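Local structure of suppressor of fused family protein (Neisseria gonorrhoeae, 3K5J) at residues A[96-101]-A[119-124]; A[65-70]-A[136-141]; A[113-118]-A[143-148]. The protein is of unknown function but resembles the N-terminal domain of human Suppressor of fused and, like it, may act by binding other proteins. All coordinates share one frame; numbering follows the deposited sequence. Where two conformers were deposited one is given.

Contact 1: residues A[96-101]-A[119-124]; sequences FQLGKT and ISLPYP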
# COMPACT_ATOMS: atom_id res chain seq x y z
N PHE A 96 -1.64 -8.04 9.08
CA PHE A 96 -1.06 -7.50 7.83
C PHE A 96 -0.94 -8.59 6.77
O PHE A 96 0.08 -8.80 6.16
CB PHE A 96 0.26 -6.78 8.14
CG PHE A 96 0.02 -5.46 8.78
CD1 PHE A 96 -0.18 -5.34 10.13
CD2 PHE A 96 -0.11 -4.35 7.98
CE1 PHE A 96 -0.46 -4.12 10.71
CE2 PHE A 96 -0.39 -3.13 8.51
CZ PHE A 96 -0.61 -3.00 9.86
N GLN A 97 -2.06 -9.25 6.58
CA GLN A 97 -2.17 -10.34 5.64
C GLN A 97 -3.20 -10.00 4.58
O GLN A 97 -4.06 -9.13 4.80
CB GLN A 97 -2.55 -11.64 6.39
CG GLN A 97 -1.60 -12.02 7.48
CD GLN A 97 -0.19 -12.32 7.00
OE1 GLN A 97 0.04 -12.77 5.86
NE2 GLN A 97 0.76 -12.05 7.86
N LEU A 98 -3.13 -10.67 3.41
CA LEU A 98 -4.17 -10.48 2.39
C LEU A 98 -5.55 -10.60 2.98
O LEU A 98 -5.82 -11.55 3.75
CB LEU A 98 -4.11 -11.53 1.27
CG LEU A 98 -3.20 -11.28 0.13
CD1 LEU A 98 -3.15 -12.55 -0.70
CD2 LEU A 98 -3.58 -10.05 -0.68
N GLY A 99 -6.41 -9.69 2.59
CA GLY A 99 -7.80 -9.66 2.99
C GLY A 99 -8.07 -8.97 4.30
O GLY A 99 -9.22 -8.80 4.67
N LYS A 100 -7.02 -8.54 5.00
CA LYS A 100 -7.24 -7.75 6.20
C LYS A 100 -7.40 -6.28 5.81
O LYS A 100 -6.85 -5.81 4.82
CB LYS A 100 -6.09 -7.93 7.20
CG LYS A 100 -5.86 -9.33 7.76
CD LYS A 100 -7.05 -9.74 8.61
CE LYS A 100 -6.74 -10.99 9.35
NZ LYS A 100 -7.93 -11.37 10.24
N THR A 101 -8.12 -5.56 6.65
CA THR A 101 -8.18 -4.11 6.57
C THR A 101 -7.21 -3.48 7.55
O THR A 101 -6.91 -4.05 8.62
CB THR A 101 -9.57 -3.53 6.80
OG1 THR A 101 -10.06 -3.90 8.09
CG2 THR A 101 -10.55 -3.97 5.75
N ILE A 119 -5.96 -4.80 2.21
CA ILE A 119 -4.71 -5.45 1.71
C ILE A 119 -5.13 -6.39 0.59
O ILE A 119 -5.89 -7.35 0.81
CB ILE A 119 -3.94 -6.17 2.82
CG1 ILE A 119 -3.52 -5.18 3.92
CG2 ILE A 119 -2.73 -6.86 2.20
CD1 ILE A 119 -2.89 -5.76 5.14
N SER A 120 -4.68 -6.08 -0.61
CA SER A 120 -5.12 -6.71 -1.84
C SER A 120 -3.99 -7.24 -2.72
O SER A 120 -2.85 -6.78 -2.62
CB SER A 120 -5.93 -5.71 -2.65
OG SER A 120 -7.01 -5.17 -1.90
N LEU A 121 -4.32 -8.18 -3.59
CA LEU A 121 -3.39 -8.55 -4.64
C LEU A 121 -3.20 -7.34 -5.56
O LEU A 121 -4.07 -6.47 -5.65
CB LEU A 121 -3.89 -9.75 -5.42
CG LEU A 121 -3.95 -11.06 -4.67
CD1 LEU A 121 -4.66 -12.15 -5.46
CD2 LEU A 121 -2.54 -11.51 -4.17
N PRO A 122 -2.04 -7.26 -6.25
CA PRO A 122 -1.67 -6.00 -6.97
C PRO A 122 -2.31 -5.98 -8.37
O PRO A 122 -1.61 -5.98 -9.39
CB PRO A 122 -0.14 -6.08 -6.99
CG PRO A 122 0.15 -7.55 -7.05
CD PRO A 122 -0.88 -8.15 -6.09
N TYR A 123 -3.63 -5.92 -8.41
CA TYR A 123 -4.37 -6.03 -9.66
C TYR A 123 -3.96 -5.06 -10.77
O TYR A 123 -3.95 -5.44 -11.94
CB TYR A 123 -5.87 -5.93 -9.39
CG TYR A 123 -6.42 -7.03 -8.51
CD1 TYR A 123 -6.34 -8.35 -8.90
CD2 TYR A 123 -6.95 -6.76 -7.25
CE1 TYR A 123 -6.85 -9.36 -8.09
CE2 TYR A 123 -7.46 -7.75 -6.44
CZ TYR A 123 -7.39 -9.07 -6.84
OH TYR A 123 -7.87 -10.03 -6.00
N PRO A 124 -3.56 -3.80 -10.43
CA PRO A 124 -3.17 -2.88 -11.52
C PRO A 124 -1.91 -3.27 -12.28
O PRO A 124 -1.69 -2.82 -13.42
CB PRO A 124 -2.98 -1.54 -10.80
CG PRO A 124 -3.89 -1.66 -9.61
CD PRO A 124 -3.72 -3.06 -9.16

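Contact 2: residues A[65-70]-A[136-141]; sequences QEFFII and RFFWLL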
# COMPACT_ATOMS: atom_id res chain seq x y z
N GLN A 65 6.07 -10.11 2.91
CA GLN A 65 5.44 -9.21 1.96
C GLN A 65 5.80 -7.74 2.30
O GLN A 65 6.11 -7.42 3.45
CB GLN A 65 3.92 -9.39 1.85
CG GLN A 65 3.23 -9.36 3.23
CD GLN A 65 2.71 -10.69 3.70
OE1 GLN A 65 3.14 -11.74 3.20
NE2 GLN A 65 1.82 -10.67 4.69
N GLU A 66 5.75 -6.94 1.26
CA GLU A 66 5.78 -5.49 1.31
C GLU A 66 4.43 -4.96 0.85
O GLU A 66 3.59 -5.72 0.34
CB GLU A 66 6.85 -4.94 0.39
CG GLU A 66 8.27 -5.38 0.67
CD GLU A 66 8.90 -4.95 1.98
OE1 GLU A 66 8.32 -4.10 2.69
OE2 GLU A 66 10.01 -5.49 2.30
N PHE A 67 4.24 -3.64 1.00
CA PHE A 67 2.97 -2.99 0.71
C PHE A 67 3.20 -1.75 -0.15
O PHE A 67 4.24 -1.07 -0.02
CB PHE A 67 2.28 -2.59 2.01
CG PHE A 67 2.00 -3.76 2.92
CD1 PHE A 67 0.92 -4.59 2.67
CD2 PHE A 67 2.88 -4.11 3.92
CE1 PHE A 67 0.69 -5.69 3.46
CE2 PHE A 67 2.66 -5.25 4.69
CZ PHE A 67 1.58 -6.03 4.46
N PHE A 68 2.24 -1.39 -1.00
CA PHE A 68 2.35 -0.16 -1.76
C PHE A 68 1.03 0.59 -1.86
O PHE A 68 -0.05 -0.01 -1.81
CB PHE A 68 2.94 -0.40 -3.18
CG PHE A 68 2.11 -1.24 -4.06
CD1 PHE A 68 1.16 -0.64 -4.88
CD2 PHE A 68 2.29 -2.60 -4.13
CE1 PHE A 68 0.35 -1.41 -5.71
CE2 PHE A 68 1.49 -3.35 -4.98
CZ PHE A 68 0.52 -2.77 -5.76
N ILE A 69 1.16 1.90 -2.05
CA ILE A 69 0.05 2.85 -2.21
C ILE A 69 0.19 3.50 -3.58
O ILE A 69 1.30 3.96 -3.94
CB ILE A 69 0.09 3.93 -1.11
CG1 ILE A 69 -0.06 3.33 0.28
CG2 ILE A 69 -0.97 5.01 -1.37
CD1 ILE A 69 0.43 4.20 1.44
N ILE A 70 -0.92 3.53 -4.32
CA ILE A 70 -0.99 4.23 -5.61
C ILE A 70 -1.69 5.56 -5.38
O ILE A 70 -2.84 5.59 -4.95
CB ILE A 70 -1.69 3.42 -6.74
CG1 ILE A 70 -1.28 1.94 -6.73
CG2 ILE A 70 -1.48 4.09 -8.10
CD1 ILE A 70 -2.09 1.08 -7.73
N ARG A 136 6.34 -11.11 -1.47
CA ARG A 136 5.28 -10.61 -2.30
C ARG A 136 5.00 -9.13 -2.06
O ARG A 136 5.39 -8.59 -1.04
CB ARG A 136 4.04 -11.42 -1.99
CG ARG A 136 4.19 -12.90 -2.35
CD ARG A 136 3.00 -13.72 -1.87
NE ARG A 136 1.87 -13.56 -2.76
CZ ARG A 136 0.66 -14.07 -2.50
NH1 ARG A 136 0.39 -14.68 -1.34
NH2 ARG A 136 -0.28 -13.94 -3.39
N PHE A 137 4.37 -8.49 -3.04
CA PHE A 137 4.03 -7.06 -2.99
C PHE A 137 2.52 -6.90 -3.06
O PHE A 137 1.90 -7.23 -4.08
CB PHE A 137 4.71 -6.32 -4.14
CG PHE A 137 6.20 -6.18 -3.91
CD1 PHE A 137 7.06 -7.24 -4.14
CD2 PHE A 137 6.71 -4.99 -3.44
CE1 PHE A 137 8.38 -7.16 -3.79
CE2 PHE A 137 8.07 -4.89 -3.12
CZ PHE A 137 8.89 -5.97 -3.33
N PHE A 138 1.95 -6.46 -1.96
CA PHE A 138 0.52 -6.29 -1.82
C PHE A 138 0.12 -4.82 -1.90
O PHE A 138 0.83 -3.93 -1.46
CB PHE A 138 -0.02 -6.90 -0.49
CG PHE A 138 0.13 -8.39 -0.37
CD1 PHE A 138 0.25 -9.21 -1.46
CD2 PHE A 138 0.22 -8.94 0.88
CE1 PHE A 138 0.35 -10.58 -1.29
CE2 PHE A 138 0.37 -10.32 1.05
CZ PHE A 138 0.44 -11.12 -0.05
N TRP A 139 -1.09 -4.60 -2.43
CA TRP A 139 -1.66 -3.28 -2.67
C TRP A 139 -2.53 -2.84 -1.50
O TRP A 139 -3.43 -3.56 -1.05
CB TRP A 139 -2.51 -3.38 -3.93
CG TRP A 139 -3.21 -2.19 -4.38
CD1 TRP A 139 -2.85 -0.90 -4.18
CD2 TRP A 139 -4.34 -2.16 -5.24
NE1 TRP A 139 -3.70 -0.05 -4.83
CE2 TRP A 139 -4.63 -0.80 -5.50
CE3 TRP A 139 -5.16 -3.13 -5.81
CZ2 TRP A 139 -5.67 -0.41 -6.33
CZ3 TRP A 139 -6.20 -2.74 -6.61
CH2 TRP A 139 -6.45 -1.40 -6.87
N LEU A 140 -2.22 -1.67 -0.96
CA LEU A 140 -3.05 -0.99 0.02
C LEU A 140 -4.13 -0.16 -0.73
O LEU A 140 -3.89 0.97 -1.15
CB LEU A 140 -2.18 -0.11 0.90
CG LEU A 140 -1.19 -0.82 1.81
CD1 LEU A 140 -0.24 0.14 2.47
CD2 LEU A 140 -1.89 -1.72 2.80
N LEU A 141 -5.30 -0.76 -0.89
CA LEU A 141 -6.39 -0.17 -1.67
C LEU A 141 -7.28 0.65 -0.72
O LEU A 141 -7.86 0.09 0.21
CB LEU A 141 -7.21 -1.30 -2.30
CG LEU A 141 -8.58 -0.93 -2.88
CD1 LEU A 141 -8.43 0.18 -3.94
CD2 LEU A 141 -9.25 -2.19 -3.45
O HOH W 1 -3.44 2.50 -3.43

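Contact 3: residues A[113-118]-A[143-148]; sequences SFRHFL and ITQTER. With SO4 (sulfate ion), chain D; SO4 (sulfate ion), chain E.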
# COMPACT_ATOMS: atom_id res chain seq x y z
N SER A 113 -12.09 11.17 2.64
CA SER A 113 -12.73 10.61 3.82
C SER A 113 -12.29 9.16 4.09
O SER A 113 -12.71 8.55 5.09
CB SER A 113 -14.27 10.60 3.67
OG SER A 113 -14.70 9.65 2.72
N PHE A 114 -11.48 8.57 3.20
CA PHE A 114 -11.15 7.14 3.33
C PHE A 114 -10.01 6.98 4.35
O PHE A 114 -8.95 7.60 4.17
CB PHE A 114 -10.81 6.51 1.99
CG PHE A 114 -11.74 6.87 0.87
CD1 PHE A 114 -13.10 7.17 1.09
CD2 PHE A 114 -11.30 6.85 -0.42
CE1 PHE A 114 -13.92 7.52 0.03
CE2 PHE A 114 -12.16 7.17 -1.48
CZ PHE A 114 -13.46 7.51 -1.23
N ARG A 115 -10.26 6.20 5.39
CA ARG A 115 -9.35 6.02 6.52
C ARG A 115 -8.87 4.59 6.68
O ARG A 115 -8.23 4.28 7.68
CB ARG A 115 -10.09 6.39 7.81
CG ARG A 115 -10.74 7.75 7.81
CD ARG A 115 -11.62 7.91 9.08
NE ARG A 115 -10.81 8.06 10.29
CZ ARG A 115 -10.26 9.20 10.69
NH1 ARG A 115 -10.50 10.34 10.08
NH2 ARG A 115 -9.54 9.19 11.78
N HIS A 116 -9.18 3.72 5.72
CA HIS A 116 -8.78 2.33 5.75
C HIS A 116 -8.22 1.90 4.41
O HIS A 116 -8.70 2.35 3.38
CB HIS A 116 -9.96 1.40 6.08
CG HIS A 116 -10.62 1.68 7.39
ND1 HIS A 116 -11.58 2.66 7.50
CD2 HIS A 116 -10.47 1.12 8.62
CE1 HIS A 116 -12.00 2.69 8.76
NE2 HIS A 116 -11.35 1.77 9.46
N PHE A 117 -7.33 0.92 4.45
CA PHE A 117 -6.92 0.16 3.28
C PHE A 117 -7.41 -1.27 3.41
O PHE A 117 -7.48 -1.79 4.49
CB PHE A 117 -5.39 0.08 3.18
CG PHE A 117 -4.67 1.41 3.02
CD1 PHE A 117 -4.91 2.25 1.93
CD2 PHE A 117 -3.65 1.76 3.90
CE1 PHE A 117 -4.19 3.41 1.75
CE2 PHE A 117 -2.94 2.92 3.73
CZ PHE A 117 -3.21 3.75 2.65
N LEU A 118 -7.71 -1.87 2.28
CA LEU A 118 -7.87 -3.31 2.14
C LEU A 118 -6.62 -3.89 1.50
O LEU A 118 -6.22 -3.47 0.41
CB LEU A 118 -9.05 -3.65 1.26
CG LEU A 118 -9.34 -5.14 0.96
CD1 LEU A 118 -9.58 -5.94 2.27
CD2 LEU A 118 -10.45 -5.34 -0.09
N ILE A 143 -10.44 2.15 0.96
CA ILE A 143 -11.85 1.81 0.94
C ILE A 143 -12.63 2.82 1.77
O ILE A 143 -12.08 3.48 2.64
CB ILE A 143 -12.12 0.36 1.43
CG1 ILE A 143 -11.81 0.16 2.90
CG2 ILE A 143 -11.34 -0.69 0.56
CD1 ILE A 143 -12.24 -1.23 3.48
N THR A 144 -13.92 2.97 1.45
CA THR A 144 -14.73 3.99 2.11
C THR A 144 -15.06 3.49 3.53
O THR A 144 -14.94 2.29 3.84
CB THR A 144 -16.02 4.27 1.34
OG1 THR A 144 -16.92 3.19 1.55
CG2 THR A 144 -15.77 4.53 -0.16
N GLN A 145 -15.56 4.40 4.36
CA GLN A 145 -15.87 4.04 5.74
C GLN A 145 -17.02 3.04 5.80
O GLN A 145 -17.00 2.10 6.62
CB GLN A 145 -16.15 5.28 6.58
CG GLN A 145 -14.90 6.10 6.80
CD GLN A 145 -15.13 7.29 7.67
OE1 GLN A 145 -15.60 7.12 8.81
NE2 GLN A 145 -14.71 8.48 7.23
N THR A 146 -17.98 3.20 4.90
CA THR A 146 -19.09 2.27 4.84
C THR A 146 -18.71 0.91 4.26
O THR A 146 -19.23 -0.12 4.69
CB THR A 146 -20.31 2.88 4.19
OG1 THR A 146 -20.07 3.32 2.84
CG2 THR A 146 -20.80 4.05 5.00
N GLU A 147 -17.77 0.89 3.31
CA GLU A 147 -17.17 -0.37 2.87
C GLU A 147 -16.45 -1.11 3.99
O GLU A 147 -16.56 -2.33 4.07
CB GLU A 147 -16.25 -0.14 1.65
CG GLU A 147 -17.02 0.25 0.38
CD GLU A 147 -16.17 0.82 -0.71
OE1 GLU A 147 -14.96 1.07 -0.48
OE2 GLU A 147 -16.73 1.03 -1.83
N ARG A 148 -15.72 -0.40 4.82
CA ARG A 148 -15.06 -1.02 5.96
C ARG A 148 -16.09 -1.68 6.86
O ARG A 148 -15.93 -2.82 7.30
CB ARG A 148 -14.25 0.00 6.75
CG ARG A 148 -13.85 -0.42 8.16
CD ARG A 148 -12.91 -1.62 8.16
NE ARG A 148 -12.63 -2.01 9.54
CZ ARG A 148 -13.20 -3.03 10.15
NH1 ARG A 148 -14.08 -3.77 9.50
NH2 ARG A 148 -12.90 -3.31 11.42
S SO4 D . -19.26 6.85 2.57
O1 SO4 D . -20.56 7.13 3.15
O2 SO4 D . -18.72 5.67 3.12
O3 SO4 D . -19.54 6.66 1.13
O4 SO4 D . -18.35 8.01 2.72
S SO4 E . -10.80 -0.94 12.88
O1 SO4 E . -12.05 -0.38 13.42
O2 SO4 E . -10.86 -2.36 13.21
O3 SO4 E . -10.79 -0.72 11.40
O4 SO4 E . -9.66 -0.34 13.61
O HOH W 2 -15.80 7.25 3.67
O HOH W 3 -12.45 4.36 5.34

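Contact 1: residues A[96-101]-A[119-124]
Gly99 and Lys100 bracket Ile119 with two backbone hydrogen bonds: Gly99 N donates to Ile119 O (3.0 Å), and Ile119 N donates to Lys100 O (2.9 Å, 172° at the hydrogen). The loop side is a type II beta turn from Gln97 to Lys100, closed by Lys100 N bonding to Gln97 O, with Gly99 at its third position and a positive phi of 86°. Ile119 points its side chain at this turn. Its CB and CG1 rest by the carbonyl oxygens of Gln97 and Lys100, and Ile119 CD1 reaches on to Phe96 CA at 3.7 Å; chi2 of 173° extends the chain and carries CD1 that far. The Phe96 ring meets the same methyl obliquely, Phe96 CD2 to Ile119 CD1 being 4.2 Å, while helix 77-91 packs on the ring through Leu85 and Ala88. Leu98 starts out away from the strand, yet its two methyls come back to it. Leu98 CD2 lies against the peptide that joins Ser120 to Leu121, 3.5 Å from Leu121 N, and Leu98 CD1 meets Leu121 CD2 at 3.7 Å, the two leucine side chains crossing at about a right angle. Beyond them Leu98 touches Phe138 and Leu121 touches Arg136, so both also rest on strand 135-143. The polar end of Gln97 turns elsewhere, to Pro93 O and Gln65. Directional bonding across this contact is thus a matter of main-chain atoms, which fix the turn against the end of strand 116-120, whereas the side chains add apolar contact, buried at Ile119 and Phe96 and partly exposed at the leucine pair.

Contact 2: residues A[65-70]-A[136-141]
Phe68 and Trp139 meet through contrasting first torsions: Phe68 CG sits between its backbone N and carbonyl carbon (chi1 64°), while Trp139 CG is anti to its N. From there the Phe68 ring comes near the other strand, with Trp139 CA over one face, 4.0 Å from the Phe68 ring centroid, a CH-pi contact. The Phe68 ring and the indole five-membered ring are nearly parallel (10°) but slid apart, so they barely overlap; the closest atoms are Phe68 CE1 and Trp139 CD1 at 3.6 Å. Ile70 CD1 reaches Trp139 NE1 (3.5 Å), and a water accepts from that NE1 and from Ile70 N and lies 2.8 Å from Leu140 O, to which it can donate. On the face of the sheet that carries Gln65, Phe67, Arg136 and Phe138, Gln65 CD approaches Phe138 CE2 at 3.6 Å, and Phe138 CE1 sits over the centre of the Arg136 guanidinium, whose NH2 forms a salt bridge with Glu130. Four backbone bonds join the parallel strands: Glu66 N to Arg136 O, Phe138 N to Glu66 O, Phe68 N to Phe138 O, the most bent (143°), and Leu140 N to Phe68 O. This pairing lies deep in the mixed sheet: strand 52-57 flanks 65-71, strand 116-120 flanks 135-143, and helix 77-91 packs on Ile69 and Leu140 through Leu82.

Contact 3: residues A[113-118]-A[143-148]
Arg148 lays its CG over the face of His116, a CH-pi contact 3.6 Å from the His116 ring centroid, and both side chains reach oxygen O3 of one sulfate, in the conformer described, one of two for Arg148. Arg148 NE bonds to that O3 at 2.9 Å and NH2 to O2 of the same ion, whereas the His116 NE2 bond to O3 is weak. The guanidinium stands almost perpendicular to the ring (87°). A water that accepts from Arg115 N and donates to Ile143 O also meets His116 ND1. One main-chain bond crosses, Ile143 N to His116 O (3.0 Å), and Gln145 NE2 bonds to Ser113 O (2.9 Å). Phe114 CE1 packs on Thr144 CG2 at 3.5 Å. Thr144 and Glu147 form a capping box at the start of helix 145-150, with Thr144 OG1 also bonded to Ser177 OG. A second sulfate takes bonds from Thr146 N and OG1 at this helix end; both ions are probably from the crystallisation liquor. Strand 116-120 here runs between strands 101-103 and 135-143, and helix 156-166 touches Leu118 through Glu160, Ile143 at the end of strand 135-143 through Phe163, and Glu147 of helix 145-150 through Leu159 and Phe163.

Contacts 1 and 3 use strand 116-120, contact 2 joins strands 65-71 and 135-143, and 116-120 and 135-143 are neighbours in the sheet. Contacts 1 and 2 are closest, their centres about 7 Å apart, joined by a probable hydrogen bond from Trp139 N to Ser120 O (2.8 Å) and by Gln65 NE2 reaching Phe96 O. Contact 3 has its centre about 13 Å from that of contact 1 and about 16 Å from that of contact 2; Leu118 N and Leu141 O, 2.8 Å apart, probably bond between contacts 3 and 2. Bound glycerol, probably from the crystallisation liquor, lies about 4 Å from the Trp139 side chain, and glycerol is also about 5 Å from that of Ser120, while the sulfates sit at contact 3.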